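Local coordinates for cytolethal distending toxin subunit B (Escherichia coli, PDB 2F1N), which nicks DNA as the endonuclease subunit of a tripartite toxin, which very probably damages the DNA of intoxicated cells and halts their cycle at G2/M, at residues A19-Q24 / I36-L41; E79-L84 / P90-I95. All coordinates share one frame; numbering follows the deposited sequence.

Contact 1. Residues A19-Q24 / I36-L41; sequences ATWNLQ and INVRQL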
ATOM      1  N   ALA A  19       6.500  -0.648  -3.110  1.00 13.12           N
ATOM      2  CA  ALA A  19       7.002  -0.286  -1.771  1.00 11.63           C
ATOM      3  C   ALA A  19       5.882   0.254  -0.904  1.00 11.17           C
ATOM      4  O   ALA A  19       4.770   0.499  -1.369  1.00 11.22           O
ATOM      5  CB  ALA A  19       8.133   0.818  -1.900  1.00 11.63           C
ATOM      6  N   THR A  20       6.155   0.368   0.393  1.00 11.95           N
ATOM      7  CA  THR A  20       5.190   0.932   1.309  1.00 11.13           C
ATOM      8  C   THR A  20       5.924   1.898   2.253  1.00 11.12           C
ATOM      9  O   THR A  20       7.088   1.637   2.624  1.00 11.87           O
ATOM     10  CB  THR A  20       4.494  -0.211   2.077  1.00 11.90           C
ATOM     11  OG1 THR A  20       3.602   0.351   3.043  1.00 12.31           O
ATOM     12  CG2 THR A  20       5.495  -1.033   2.922  1.00 10.99           C
ATOM     13  N   TRP A  21       5.286   3.027   2.568  1.00 10.40           N
ATOM     14  CA  TRP A  21       5.868   3.960   3.507  1.00 10.35           C
ATOM     15  C   TRP A  21       4.809   4.667   4.361  1.00 11.25           C
ATOM     16  O   TRP A  21       3.858   5.249   3.836  1.00 10.39           O
ATOM     17  CB  TRP A  21       6.680   5.001   2.690  1.00 10.31           C
ATOM     18  CG  TRP A  21       7.538   5.898   3.581  1.00 13.23           C
ATOM     19  CD1 TRP A  21       8.093   5.565   4.786  1.00 14.24           C
ATOM     20  CD2 TRP A  21       7.880   7.273   3.345  1.00 17.30           C
ATOM     21  NE1 TRP A  21       8.783   6.648   5.310  1.00 17.20           N
ATOM     22  CE2 TRP A  21       8.662   7.706   4.441  1.00 18.73           C
ATOM     23  CE3 TRP A  21       7.618   8.186   2.303  1.00 18.37           C
ATOM     24  CZ2 TRP A  21       9.187   9.008   4.520  1.00 21.13           C
ATOM     25  CZ3 TRP A  21       8.118   9.466   2.379  1.00 22.81           C
ATOM     26  CH2 TRP A  21       8.909   9.872   3.484  1.00 23.61           C
ATOM     27  N   ASN A  22       4.957   4.600   5.686  1.00 10.33           N
ATOM     28  CA  ASN A  22       4.111   5.391   6.554  1.00 11.61           C
ATOM     29  C   ASN A  22       4.894   6.684   6.778  1.00 12.06           C
ATOM     30  O   ASN A  22       5.961   6.684   7.412  1.00 12.39           O
ATOM     31  CB  ASN A  22       3.906   4.623   7.873  1.00 11.39           C
ATOM     32  CG  ASN A  22       3.119   5.399   8.924  1.00 14.48           C
ATOM     33  OD1 ASN A  22       3.074   6.608   8.900  1.00 12.49           O
ATOM     34  ND2 ASN A  22       2.522   4.686   9.872  1.00 13.32           N
ATOM     35  N   LEU A  23       4.412   7.767   6.195  1.00 12.57           N
ATOM     36  CA  LEU A  23       5.217   8.974   6.210  1.00 14.16           C
ATOM     37  C   LEU A  23       4.895   9.877   7.387  1.00 13.74           C
ATOM     38  O   LEU A  23       5.536  10.940   7.521  1.00 14.15           O
ATOM     39  CB  LEU A  23       5.216   9.687   4.859  1.00 16.37           C
ATOM     40  CG  LEU A  23       3.970  10.244   4.200  1.00 16.56           C
ATOM     41  CD1 LEU A  23       3.614  11.586   4.870  1.00 17.86           C
ATOM     42  CD2 LEU A  23       4.177  10.454   2.721  1.00 20.20           C
ATOM     43  N   GLN A  24       3.977   9.437   8.254  1.00 14.00           N
ATOM     44  CA  GLN A  24       3.680  10.143   9.507  1.00 14.59           C
ATOM     45  C   GLN A  24       3.416  11.611   9.222  1.00 16.43           C
ATOM     46  O   GLN A  24       3.987  12.508   9.883  1.00 16.67           O
ATOM     47  CB  GLN A  24       4.832   9.951  10.499  1.00 16.09           C
ATOM     48  CG  GLN A  24       4.841   8.550  11.084  1.00 17.75           C
ATOM     49  CD  GLN A  24       5.727   8.444  12.356  1.00 20.91           C
ATOM     50  OE1 GLN A  24       6.787   9.073  12.438  1.00 20.74           O
ATOM     51  NE2 GLN A  24       5.257   7.694  13.340  1.00 19.15           N
ATOM     52  N   ILE A  36       9.409  16.066  -2.325  1.00 16.32           N
ATOM     53  CA  ILE A  36      10.770  15.519  -2.300  1.00 18.11           C
ATOM     54  C   ILE A  36      10.837  14.011  -2.096  1.00 16.46           C
ATOM     55  O   ILE A  36      11.300  13.303  -2.980  1.00 16.98           O
ATOM     56  CB  ILE A  36      11.658  16.267  -1.252  1.00 18.85           C
ATOM     57  CG1 ILE A  36      11.471  17.770  -1.407  1.00 21.42           C
ATOM     58  CG2 ILE A  36      13.140  15.841  -1.405  1.00 22.92           C
ATOM     59  CD1 ILE A  36      12.032  18.324  -2.680  1.00 27.02           C
ATOM     60  N   ASN A  37      10.350  13.513  -0.964  1.00 15.41           N
ATOM     61  CA  ASN A  37      10.600  12.117  -0.582  1.00 15.52           C
ATOM     62  C   ASN A  37       9.778  11.110  -1.369  1.00 14.70           C
ATOM     63  O   ASN A  37      10.327  10.170  -1.910  1.00 15.55           O
ATOM     64  CB  ASN A  37      10.429  11.920   0.907  1.00 16.70           C
ATOM     65  CG  ASN A  37      11.278  12.916   1.707  1.00 22.40           C
ATOM     66  OD1 ASN A  37      12.517  12.954   1.559  1.00 30.05           O
ATOM     67  ND2 ASN A  37      10.639  13.721   2.510  1.00 21.86           N
ATOM     68  N   VAL A  38       8.467  11.308  -1.476  1.00 12.38           N
ATOM     69  CA  VAL A  38       7.707  10.397  -2.352  1.00 11.58           C
ATOM     70  C   VAL A  38       8.155  10.481  -3.817  1.00 12.69           C
ATOM     71  O   VAL A  38       8.279   9.444  -4.494  1.00 12.00           O
ATOM     72  CB  VAL A  38       6.164  10.687  -2.252  1.00 10.93           C
ATOM     73  CG1 VAL A  38       5.448   9.943  -3.368  1.00 12.10           C
ATOM     74  CG2 VAL A  38       5.583  10.297  -0.849  1.00  9.93           C
ATOM     75  N   ARG A  39       8.420  11.692  -4.287  1.00 12.79           N
ATOM     76  CA  ARG A  39       8.903  11.889  -5.651  1.00 14.83           C
ATOM     77  C   ARG A  39      10.157  11.059  -5.954  1.00 15.33           C
ATOM     78  O   ARG A  39      10.250  10.425  -7.002  1.00 15.93           O
ATOM     79  CB  ARG A  39       9.210  13.352  -5.871  1.00 15.65           C
ATOM     80  CG  ARG A  39       9.739  13.593  -7.268  1.00 18.26           C
ATOM     81  CD  ARG A  39      10.273  14.982  -7.460  1.00 21.98           C
ATOM     82  NE  ARG A  39       9.210  15.964  -7.628  1.00 24.89           N
ATOM     83  CZ  ARG A  39       8.698  16.313  -8.821  1.00 26.02           C
ATOM     84  NH1 ARG A  39       9.130  15.725  -9.918  1.00 22.45           N
ATOM     85  NH2 ARG A  39       7.752  17.242  -8.901  1.00 25.22           N
ATOM     86  N   GLN A  40      11.104  11.069  -5.018  1.00 16.24           N
ATOM     87  CA  GLN A  40      12.321  10.263  -5.166  1.00 18.21           C
ATOM     88  C   GLN A  40      12.071   8.763  -5.224  1.00 17.83           C
ATOM     89  O   GLN A  40      12.726   8.064  -6.005  1.00 17.73           O
ATOM     90  CB  GLN A  40      13.350  10.643  -4.079  1.00 19.87           C
ATOM     91  CG  GLN A  40      14.150  12.004  -4.364  1.00 27.26           C
ATOM     92  CD  GLN A  40      13.570  12.939  -5.463  1.00 35.31           C
ATOM     93  OE1 GLN A  40      13.127  14.081  -5.166  1.00 36.01           O
ATOM     94  NE2 GLN A  40      13.609  12.481  -6.728  1.00 36.92           N
ATOM     95  N   LEU A  41      11.119   8.264  -4.430  1.00 16.07           N
ATOM     96  CA  LEU A  41      10.770   6.848  -4.494  1.00 15.92           C
ATOM     97  C   LEU A  41      10.175   6.376  -5.822  1.00 16.52           C
ATOM     98  O   LEU A  41      10.448   5.224  -6.233  1.00 15.87           O
ATOM     99  CB  LEU A  41       9.807   6.483  -3.366  1.00 16.38           C
ATOM    100  CG  LEU A  41      10.296   6.190  -1.958  1.00 20.92           C
ATOM    101  CD1 LEU A  41      11.271   5.000  -1.836  1.00 21.56           C
ATOM    102  CD2 LEU A  41      10.975   7.387  -1.495  1.00 29.62           C
TER
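Strand 18-25 and helix 31-42 are the first two elements of a beta-alpha-beta unit that strand 50-56 completes, and here Trp21 and Leu23 of the strand meet Asn37 and Val38 of the helix. The axes of 19-24 and 36-41 run almost antiparallel (174°), 11.2 Å apart at their closest, so side chains alone bridge the gap. Trp21 does most of the reaching. With CG anti to the backbone N (chi1 -170°), its indole extends toward the helix and delivers the far end of the six-membered ring, CH2, to Asn37 CB at 3.6 Å. Next along that rim, Trp21 CZ3 meets Val38 CG2 at 4.2 Å, a methyl lying at the ring edge near its plane. The same methyl serves the next residue on this side of the strand: Leu23 CD2 lies 3.8 Å from Val38 CG2, the two side chains crossing at about a right angle. Within the strand, Leu23 CB sits 3.6 Å above one face of the indole, offset toward the rim. The polar end of the indole turns elsewhere, NE1 donating to the backbone O of His254. No hydrogen bond runs between 19-24 and 36-41, although Leu23 O accepts one from Lys33 NZ, earlier in the helix. The chemistry is that of a small, largely buried apolar seam, in which even Asn37 contributes its CB rather than its amide.

Contact 2. Residues E79-L84 / P90-I95; sequences ELIWNL and PQQVYI
Ile81 holds CG1 anti to its carbonyl carbon (chi1 -75°), and Tyr94 has the same first torsion, which lays the two side chains next to each other, pointing the same way. Ile81 CG1 comes to 3.3 Å from Tyr94 CE2, a tight approach, and Ile81 CD1 follows the ring outward to the phenol end. On this face the other branch, Ile81 CG2, touches the amide of Gln92, with OE1 at 3.6 Å, and the carboxylate of Glu79 lies obliquely beside the tyrosine ring. That carboxylate is held from outside the pair, by Thr66, by Tyr96 and by a salt bridge to Arg68.

The opposite face is apolar. Trp82 CE3 takes Val93 CG2 at 3.6 Å and Ile95 CD1 at 3.7 Å, so two residues from one face of strand 92-98 converge on the same indole atom. Leu84 works in two directions: its CD2 sits over the centre of the indole, 3.5 Å above the plane, while CD1 packs on Val93 CG1. Ile42 and Trp34 of helix 31-42 pack against this face too.

Five backbone bonds join the edges. Leu80 pairs reciprocally with Ile95 and Trp82 with Val93, and Trp82 N reaches Val93 O at 2.8 Å. Beyond the strand end, Leu84 N donates to Gln91 O at 2.8 Å. Hydrogen-bonded and non-hydrogen-bonded pairs succeed one another without a break, as in a regular antiparallel beta hairpin, here part of the larger mixed sheet of a DNase I-like fold.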
ATOM      1  N   GLU A  79      -9.025  10.044  -7.580  1.00 10.37           N
ATOM      2  CA  GLU A  79      -7.878   9.818  -8.464  1.00 10.05           C
ATOM      3  C   GLU A  79      -7.324  11.168  -8.865  1.00 10.14           C
ATOM      4  O   GLU A  79      -8.077  12.020  -9.335  1.00  9.91           O
ATOM      5  CB  GLU A  79      -8.337   9.106  -9.743  1.00 10.41           C
ATOM      6  CG  GLU A  79      -7.228   8.920 -10.770  1.00 10.01           C
ATOM      7  CD  GLU A  79      -7.790   8.242 -11.997  1.00 13.89           C
ATOM      8  OE1 GLU A  79      -8.521   8.883 -12.802  1.00 14.22           O
ATOM      9  OE2 GLU A  79      -7.561   7.024 -12.109  1.00 20.83           O
ATOM     10  N   LEU A  80      -6.005  11.350  -8.693  1.00  9.96           N
ATOM     11  CA  LEU A  80      -5.316  12.571  -9.104  1.00 12.02           C
ATOM     12  C   LEU A  80      -4.197  12.271 -10.098  1.00 11.94           C
ATOM     13  O   LEU A  80      -3.565  11.214 -10.015  1.00 13.31           O
ATOM     14  CB  LEU A  80      -4.738  13.325  -7.869  1.00 12.24           C
ATOM     15  CG  LEU A  80      -5.491  13.166  -6.531  1.00 16.25           C
ATOM     16  CD1 LEU A  80      -4.562  13.529  -5.334  1.00 18.97           C
ATOM     17  CD2 LEU A  80      -6.735  14.043  -6.510  1.00 19.22           C
ATOM     18  N   ILE A  81      -3.967  13.174 -11.058  1.00 11.76           N
ATOM     19  CA  ILE A  81      -2.803  13.054 -11.886  1.00 12.85           C
ATOM     20  C   ILE A  81      -1.753  14.027 -11.397  1.00 13.12           C
ATOM     21  O   ILE A  81      -2.044  15.200 -11.116  1.00 13.10           O
ATOM     22  CB  ILE A  81      -3.144  13.235 -13.417  1.00 15.08           C
ATOM     23  CG1 ILE A  81      -3.832  11.967 -13.896  1.00 19.89           C
ATOM     24  CG2 ILE A  81      -1.858  13.363 -14.288  1.00 16.65           C
ATOM     25  CD1 ILE A  81      -4.462  12.025 -15.329  1.00 24.16           C
ATOM     26  N   TRP A  82      -0.521  13.531 -11.319  1.00 11.02           N
ATOM     27  CA  TRP A  82       0.587  14.331 -10.781  1.00 13.52           C
ATOM     28  C   TRP A  82       1.648  14.391 -11.853  1.00 13.78           C
ATOM     29  O   TRP A  82       2.325  13.393 -12.178  1.00 12.65           O
ATOM     30  CB  TRP A  82       1.106  13.706  -9.467  1.00 13.10           C
ATOM     31  CG  TRP A  82       2.174  14.479  -8.720  1.00 13.55           C
ATOM     32  CD1 TRP A  82       2.483  15.828  -8.819  1.00 18.30           C
ATOM     33  CD2 TRP A  82       3.056  13.930  -7.737  1.00 14.40           C
ATOM     34  NE1 TRP A  82       3.504  16.133  -7.939  1.00 15.86           N
ATOM     35  CE2 TRP A  82       3.861  14.991  -7.252  1.00 16.53           C
ATOM     36  CE3 TRP A  82       3.221  12.644  -7.188  1.00 16.77           C
ATOM     37  CZ2 TRP A  82       4.857  14.793  -6.271  1.00 17.35           C
ATOM     38  CZ3 TRP A  82       4.200  12.449  -6.167  1.00 18.96           C
ATOM     39  CH2 TRP A  82       4.987  13.535  -5.729  1.00 15.88           C
ATOM     40  N   ASN A  83       1.783  15.591 -12.441  1.00 15.37           N
ATOM     41  CA  ASN A  83       2.743  15.778 -13.542  1.00 17.32           C
ATOM     42  C   ASN A  83       4.107  16.012 -12.930  1.00 18.51           C
ATOM     43  O   ASN A  83       4.253  16.917 -12.118  1.00 18.67           O
ATOM     44  CB  ASN A  83       2.335  16.975 -14.426  1.00 17.19           C
ATOM     45  CG  ASN A  83       3.137  17.052 -15.742  1.00 23.59           C
ATOM     46  OD1 ASN A  83       4.265  16.596 -15.822  1.00 28.75           O
ATOM     47  ND2 ASN A  83       2.539  17.647 -16.767  1.00 28.94           N
ATOM     48  N   LEU A  84       5.095  15.193 -13.281  1.00 18.97           N
ATOM     49  CA  LEU A  84       6.382  15.218 -12.574  1.00 23.02           C
ATOM     50  C   LEU A  84       7.469  15.928 -13.376  1.00 27.01           C
ATOM     51  O   LEU A  84       8.491  16.335 -12.819  1.00 27.40           O
ATOM     52  CB  LEU A  84       6.853  13.789 -12.249  1.00 22.35           C
ATOM     53  CG  LEU A  84       5.999  12.977 -11.268  1.00 21.77           C
ATOM     54  CD1 LEU A  84       6.534  11.579 -11.099  1.00 23.04           C
ATOM     55  CD2 LEU A  84       5.952  13.682  -9.882  1.00 22.14           C
ATOM     56  N   PRO A  90       9.716   8.933 -16.380  1.00 40.34           N
ATOM     57  CA  PRO A  90       8.442   8.824 -15.657  1.00 36.82           C
ATOM     58  C   PRO A  90       7.768  10.216 -15.597  1.00 33.69           C
ATOM     59  O   PRO A  90       7.993  10.956 -14.652  1.00 32.45           O
ATOM     60  CB  PRO A  90       8.870   8.305 -14.274  1.00 36.78           C
ATOM     61  CG  PRO A  90      10.314   8.638 -14.113  1.00 39.13           C
ATOM     62  CD  PRO A  90      10.861   9.051 -15.457  1.00 39.97           C
ATOM     63  N   GLN A  91       6.974  10.560 -16.617  1.00 30.62           N
ATOM     64  CA  GLN A  91       6.518  11.947 -16.814  1.00 27.31           C
ATOM     65  C   GLN A  91       5.312  12.305 -15.918  1.00 24.90           C
ATOM     66  O   GLN A  91       5.183  13.424 -15.427  1.00 22.68           O
ATOM     67  CB  GLN A  91       6.171  12.189 -18.292  1.00 29.21           C
ATOM     68  CG  GLN A  91       7.341  11.945 -19.279  1.00 30.83           C
ATOM     69  CD  GLN A  91       7.033  12.388 -20.721  1.00 36.59           C
ATOM     70  OE1 GLN A  91       7.829  13.092 -21.338  1.00 38.55           O
ATOM     71  NE2 GLN A  91       5.892  11.952 -21.258  1.00 37.90           N
ATOM     72  N   GLN A  92       4.411  11.362 -15.711  1.00 21.99           N
ATOM     73  CA  GLN A  92       3.297  11.618 -14.786  1.00 21.61           C
ATOM     74  C   GLN A  92       2.972  10.369 -13.989  1.00 19.45           C
ATOM     75  O   GLN A  92       3.201   9.237 -14.444  1.00 18.61           O
ATOM     76  CB  GLN A  92       2.045  12.038 -15.535  1.00 22.52           C
ATOM     77  CG  GLN A  92       2.181  13.291 -16.385  1.00 28.88           C
ATOM     78  CD  GLN A  92       0.826  13.830 -16.799  1.00 34.51           C
ATOM     79  OE1 GLN A  92       0.497  14.997 -16.518  1.00 38.35           O
ATOM     80  NE2 GLN A  92       0.039  12.992 -17.468  1.00 30.92           N
ATOM     81  N   VAL A  93       2.374  10.563 -12.824  1.00 17.03           N
ATOM     82  CA  VAL A  93       1.938   9.399 -12.056  1.00 13.95           C
ATOM     83  C   VAL A  93       0.496   9.636 -11.607  1.00 13.47           C
ATOM     84  O   VAL A  93       0.031  10.793 -11.584  1.00 13.32           O
ATOM     85  CB  VAL A  93       2.858   9.091 -10.834  1.00 14.56           C
ATOM     86  CG1 VAL A  93       4.288   8.594 -11.276  1.00 13.83           C
ATOM     87  CG2 VAL A  93       2.891  10.269  -9.837  1.00 13.72           C
ATOM     88  N   TYR A  94      -0.174   8.564 -11.220  1.00 10.94           N
ATOM     89  CA  TYR A  94      -1.544   8.617 -10.719  1.00 10.51           C
ATOM     90  C   TYR A  94      -1.542   8.427  -9.212  1.00 10.14           C
ATOM     91  O   TYR A  94      -0.844   7.571  -8.682  1.00 11.72           O
ATOM     92  CB  TYR A  94      -2.401   7.493 -11.383  1.00 11.59           C
ATOM     93  CG  TYR A  94      -2.743   7.821 -12.814  1.00 11.78           C
ATOM     94  CD1 TYR A  94      -1.846   7.542 -13.829  1.00 17.21           C
ATOM     95  CD2 TYR A  94      -3.967   8.408 -13.112  1.00 18.42           C
ATOM     96  CE1 TYR A  94      -2.157   7.873 -15.179  1.00 17.34           C
ATOM     97  CE2 TYR A  94      -4.304   8.714 -14.402  1.00 23.10           C
ATOM     98  CZ  TYR A  94      -3.397   8.418 -15.440  1.00 24.32           C
ATOM     99  OH  TYR A  94      -3.727   8.718 -16.742  1.00 29.94           O
ATOM    100  N   ILE A  95      -2.310   9.259  -8.482  1.00  9.69           N
ATOM    101  CA  ILE A  95      -2.431   9.085  -7.033  1.00  9.36           C
ATOM    102  C   ILE A  95      -3.849   8.722  -6.689  1.00  9.11           C
ATOM    103  O   ILE A  95      -4.793   9.371  -7.170  1.00 11.39           O
ATOM    104  CB  ILE A  95      -2.062  10.430  -6.286  1.00  9.81           C
ATOM    105  CG1 ILE A  95      -0.622  10.876  -6.623  1.00 11.00           C
ATOM    106  CG2 ILE A  95      -2.203  10.207  -4.758  1.00 10.50           C
ATOM    107  CD1 ILE A  95      -0.280  12.265  -5.949  1.00 12.88           C
TER

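How the contacts relate
From the N terminus, contact 1 closes first: 11 residues, five of them already helical, separate 19-24 from 36-41, and the chain comes back along helix 31-42. Only after strands 50-56 and 64-65 does contact 2 close a shorter loop, five residues between 79-84 and 90-95, in the hairpin of strands 78-83 and 92-98. The two are in series, neither nested nor crossed, and both reach the same mixed sheet, with centres about 15 Å apart. Helix 31-42 links them. Arg39 NH1 probably hydrogen-bonds to Leu84 O at 3.0 Å, and Val38 CG1 packs on Trp82 CZ3 at 4.0 Å. One helix thus ties the sheet's interior strand 18-25 to the hairpin nearer its margin.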